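Local coordinates for protein putative exonuclease (Eubacterium rectale, PDB 3L0A) that probably acts as a hydrolase, perhaps a nuclease of the PDDEXK type, and carries a zinc ion bound by four cysteines, at residues G174-Y177 and Q178-R182. Numbering follows the deposited sequence.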
# COMPACT_ATOMS: atom_id res chain seq x y z
N GLY A 174 -7.04 -6.40 -28.89
CA GLY A 174 -6.28 -6.58 -30.10
C GLY A 174 -6.95 -7.52 -31.10
O GLY A 174 -7.04 -7.20 -32.27
N ALA A 175 -7.44 -8.67 -30.59
CA ALA A 175 -8.09 -9.70 -31.40
C ALA A 175 -9.29 -9.20 -32.17
O ALA A 175 -9.43 -9.51 -33.37
CB ALA A 175 -8.46 -10.89 -30.58
N VAL A 176 -10.14 -8.43 -31.49
CA VAL A 176 -11.39 -7.93 -32.07
C VAL A 176 -11.07 -6.84 -33.05
O VAL A 176 -11.46 -6.90 -34.22
CB VAL A 176 -12.33 -7.37 -30.99
CG1 VAL A 176 -13.47 -6.57 -31.62
CG2 VAL A 176 -12.87 -8.51 -30.16
N TYR A 177 -10.27 -5.88 -32.61
CA TYR A 177 -9.82 -4.79 -33.49
C TYR A 177 -9.28 -5.34 -34.82
O TYR A 177 -9.74 -4.94 -35.87
CB TYR A 177 -8.75 -3.94 -32.79
CG TYR A 177 -9.25 -2.90 -31.78
CD1 TYR A 177 -10.38 -3.12 -31.00
CD2 TYR A 177 -8.56 -1.72 -31.58
CE1 TYR A 177 -10.83 -2.18 -30.11
CE2 TYR A 177 -9.01 -0.77 -30.68
CZ TYR A 177 -10.15 -1.02 -29.93
OH TYR A 177 -10.59 -0.09 -29.00
N GLN A 178 -8.34 -6.30 -34.75
CA GLN A 178 -7.76 -6.98 -35.92
C GLN A 178 -8.81 -7.59 -36.86
O GLN A 178 -8.76 -7.39 -38.11
CB GLN A 178 -6.82 -8.10 -35.45
CG GLN A 178 -5.97 -8.79 -36.55
CD GLN A 178 -5.01 -9.85 -35.99
OE1 GLN A 178 -5.45 -10.83 -35.38
NE2 GLN A 178 -3.70 -9.65 -36.20
N GLU A 179 -9.71 -8.36 -36.28
CA GLU A 179 -10.75 -9.04 -37.02
C GLU A 179 -11.73 -8.08 -37.67
O GLU A 179 -12.10 -8.31 -38.82
CB GLU A 179 -11.50 -10.03 -36.10
CG GLU A 179 -12.81 -10.63 -36.62
CD GLU A 179 -12.70 -11.34 -37.97
OE1 GLU A 179 -11.57 -11.71 -38.40
OE2 GLU A 179 -13.77 -11.55 -38.60
N ILE A 180 -12.16 -7.03 -36.98
CA ILE A 180 -13.11 -6.07 -37.57
C ILE A 180 -12.47 -5.31 -38.73
O ILE A 180 -13.11 -5.16 -39.77
CB ILE A 180 -13.73 -5.10 -36.54
CG1 ILE A 180 -14.49 -5.88 -35.45
CG2 ILE A 180 -14.70 -4.13 -37.18
CD1 ILE A 180 -15.72 -6.62 -35.94
N VAL A 181 -11.21 -4.87 -38.58
CA VAL A 181 -10.44 -4.30 -39.70
C VAL A 181 -10.40 -5.30 -40.86
O VAL A 181 -10.55 -4.94 -42.05
CB VAL A 181 -8.98 -3.88 -39.27
CG1 VAL A 181 -8.11 -3.46 -40.44
CG2 VAL A 181 -8.98 -2.74 -38.16
N ARG A 182 -10.22 -6.57 -40.54
CA ARG A 182 -10.15 -7.57 -41.57
C ARG A 182 -11.47 -7.67 -42.32
O ARG A 182 -11.44 -7.93 -43.48
CB ARG A 182 -9.76 -8.93 -41.01
CG ARG A 182 -9.37 -9.94 -42.11
CD ARG A 182 -9.32 -11.38 -41.58
NE ARG A 182 -10.62 -11.77 -41.07
CZ ARG A 182 -11.67 -12.09 -41.82
NH1 ARG A 182 -11.60 -12.11 -43.15
NH2 ARG A 182 -12.82 -12.41 -41.25
O HOH W 1 -8.11 -11.42 -34.65
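Val176 and Ile180, one helical turn apart, run alongside each other in the same direction, with Val176 CG1 4.0 Å from Ile180 CG1. Ile180 CG1, anti to its own carbonyl carbon (chi1 -59°), also lies 3.4 Å from Val176 O, which accepts the i to i+4 bond from Ile180 N. Ala175 O has two donors: Glu179 N and a water 2.7 Å from Ala175 O. The same water donates to Gln178 OE1 (2.8 Å), tying the extended glutamine side chain back to the preceding turn; Gln178 NE2 is hydrogen-bonded to Leu189 O and Asp211 OD1, so both ends of the buried amide are held. Arg182 holds the Glu179 carboxylate with two nitrogens, one to each oxygen. Arg182 NE meets Glu179 OE1 in the guanidinium plane at 2.8 Å, and Arg182 NH2 reaches the syn lone pair of Glu179 OE2 at 2.9 Å. The bend at chi2 of Glu179 (56°) brings its carboxylate round to Arg182, while Gln183 supplies OE2 with another donor. With an alanine here in place of the glutamate, the Arg182 guanidinium would probably lose its charge partner and be freer to turn. Tyr177 packs on Ile130, Met132 and Ile141 of the sheet. Such i to i+4 backbone bonds and an i to i+3 salt bridge are typical of an alpha-helix, here the largely buried part of helix 170-185 packed between the mixed sheet and helix 211-232 of the PDDEXK-like domain.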